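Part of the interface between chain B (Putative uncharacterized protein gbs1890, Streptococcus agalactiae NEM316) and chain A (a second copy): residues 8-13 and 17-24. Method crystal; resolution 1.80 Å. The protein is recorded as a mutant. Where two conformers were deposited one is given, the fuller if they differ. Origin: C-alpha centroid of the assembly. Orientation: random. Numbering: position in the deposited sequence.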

# COMPACT_ATOMS: atom_id res chain seq x y z
N ALA B 8 -2.85 -8.81 -4.79
CA ALA B 8 -2.74 -7.51 -5.47
C ALA B 8 -2.09 -7.61 -6.84
O ALA B 8 -1.40 -8.58 -7.13
CB ALA B 8 -1.91 -6.53 -4.58
N HIS B 9 -2.27 -6.59 -7.67
CA HIS B 9 -1.68 -6.53 -9.00
C HIS B 9 -0.16 -6.54 -8.98
O HIS B 9 0.47 -5.92 -8.10
CB HIS B 9 -2.13 -5.26 -9.72
CG HIS B 9 -3.60 -5.20 -10.00
ND1 HIS B 9 -4.53 -4.79 -9.07
CD2 HIS B 9 -4.31 -5.50 -11.12
CE1 HIS B 9 -5.74 -4.84 -9.59
NE2 HIS B 9 -5.63 -5.27 -10.84
N GLY B 10 0.43 -7.19 -9.96
CA GLY B 10 1.88 -7.22 -10.09
C GLY B 10 2.51 -7.96 -8.93
O GLY B 10 1.91 -8.90 -8.40
N ASN B 11 3.71 -7.53 -8.54
CA ASN B 11 4.38 -8.12 -7.39
C ASN B 11 4.29 -7.25 -6.14
O ASN B 11 5.13 -7.34 -5.26
CB ASN B 11 5.83 -8.48 -7.74
CG ASN B 11 5.92 -9.62 -8.75
OD1 ASN B 11 6.09 -9.39 -9.94
ND2 ASN B 11 5.78 -10.85 -8.26
N PHE B 12 3.27 -6.40 -6.10
CA PHE B 12 2.90 -5.64 -4.89
C PHE B 12 2.85 -6.55 -3.65
O PHE B 12 3.36 -6.18 -2.60
CB PHE B 12 1.56 -4.93 -5.20
CG PHE B 12 0.96 -4.09 -4.07
CD1 PHE B 12 0.85 -4.55 -2.77
CD2 PHE B 12 0.40 -2.86 -4.38
CE1 PHE B 12 0.27 -3.78 -1.78
CE2 PHE B 12 -0.21 -2.08 -3.40
CZ PHE B 12 -0.26 -2.55 -2.10
N PRO B 13 2.22 -7.74 -3.75
CA PRO B 13 2.26 -8.59 -2.55
C PRO B 13 3.68 -8.93 -2.11
O PRO B 13 4.00 -8.72 -0.93
CB PRO B 13 1.50 -9.85 -2.99
CG PRO B 13 0.52 -9.34 -4.02
CD PRO B 13 1.33 -8.33 -4.79
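Chain A (17-24) LSSLELIA

Residues 17-24 of chain A form a single helical segment, continuing a helix that begins earlier, with i to i-4 backbone hydrogen bonds from Glu A21 N to Leu A17 O (2.9 Å) through Ala A24 N to Leu A20 O. It packs against the type II' turn His B9 to Phe B12, which links the end of a strand to the start of a helix; the helix runs roughly opposite to the course of chain B from His B9 to Asn B11, and the nearest CA atoms are those of Gly B10 and Ser A19, 4.7 Å apart. Ser A18, in the p rotamer, directs its OG to the turn, where Ser A18 OG accepts a hydrogen bond from Asn B11 N (2.8 Å, N-H...O angle 151°). Ser A18 OG lies 3.6 Å from Gly B10 CA, where a CB would clash with it; the positive phi of Gly B10 also favours glycine. Ser A19, in the m rotamer, donates from Ser A19 OG to His B9 O (2.7 Å), and Ser A19 OG also sits 3.1 Å from Phe B12 CB. Leu A20 points away and Glu A21 is out of reach. One turn on from Ser A18, Leu A22 brings CD2 to the edge of the His B9 imidazole, 4.0 Å from His B9 CD2, and to 3.9 Å from Gly B10 N. Ile A23 CD1 lies 4.0 Å from the centroid of the His B9 ring, 9° off the ring normal, a CH-pi contact over the face.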

# COMPACT_ATOMS: atom_id res chain seq x y z
N LEU A 17 4.96 -0.13 -7.85
CA LEU A 17 5.21 0.36 -9.20
C LEU A 17 4.86 -0.69 -10.26
O LEU A 17 4.40 -0.35 -11.35
CB LEU A 17 6.67 0.81 -9.36
CG LEU A 17 6.97 2.17 -8.75
CD1 LEU A 17 8.47 2.43 -8.77
CD2 LEU A 17 6.21 3.26 -9.50
N SER A 18 5.05 -1.96 -9.92
CA SER A 18 4.65 -3.03 -10.84
C SER A 18 3.13 -3.11 -10.96
O SER A 18 2.62 -3.53 -12.00
CB SER A 18 5.23 -4.39 -10.42
OG SER A 18 4.55 -4.93 -9.31
N SER A 19 2.40 -2.70 -9.92
CA SER A 19 0.94 -2.64 -9.99
C SER A 19 0.52 -1.58 -10.99
O SER A 19 -0.34 -1.81 -11.85
CB SER A 19 0.34 -2.32 -8.62
OG SER A 19 0.74 -3.27 -7.65
N LEU A 20 1.13 -0.41 -10.86
CA LEU A 20 0.91 0.71 -11.77
C LEU A 20 1.25 0.36 -13.23
O LEU A 20 0.49 0.70 -14.14
CB LEU A 20 1.75 1.92 -11.30
CG LEU A 20 1.77 3.19 -12.14
CD1 LEU A 20 0.38 3.80 -12.25
CD2 LEU A 20 2.77 4.20 -11.56
N GLU A 21 2.37 -0.33 -13.43
CA GLU A 21 2.81 -0.70 -14.77
C GLU A 21 1.76 -1.60 -15.41
O GLU A 21 1.43 -1.45 -16.59
CB GLU A 21 4.15 -1.43 -14.70
CG GLU A 21 4.44 -2.41 -15.84
CD GLU A 21 5.23 -1.80 -16.99
OE1 GLU A 21 5.09 -0.59 -17.25
OE2 GLU A 21 6.00 -2.55 -17.63
N LEU A 22 1.25 -2.55 -14.63
CA LEU A 22 0.26 -3.51 -15.13
C LEU A 22 -1.07 -2.83 -15.46
O LEU A 22 -1.70 -3.14 -16.48
CB LEU A 22 0.03 -4.62 -14.10
CG LEU A 22 -1.01 -5.65 -14.53
CD1 LEU A 22 -0.56 -6.33 -15.81
CD2 LEU A 22 -1.29 -6.68 -13.43
N ILE A 23 -1.49 -1.91 -14.59
CA ILE A 23 -2.77 -1.24 -14.76
C ILE A 23 -2.68 -0.15 -15.83
O ILE A 23 -3.47 -0.14 -16.77
CB ILE A 23 -3.31 -0.68 -13.42
CG1 ILE A 23 -3.71 -1.82 -12.48
CG2 ILE A 23 -4.50 0.24 -13.65
CD1 ILE A 23 -3.88 -1.38 -11.04
N ALA A 24 -1.71 0.74 -15.69
CA ALA A 24 -1.67 1.94 -16.53
C ALA A 24 -0.49 2.02 -17.52
O ALA A 24 -0.47 2.90 -18.38
CB ALA A 24 -1.69 3.18 -15.66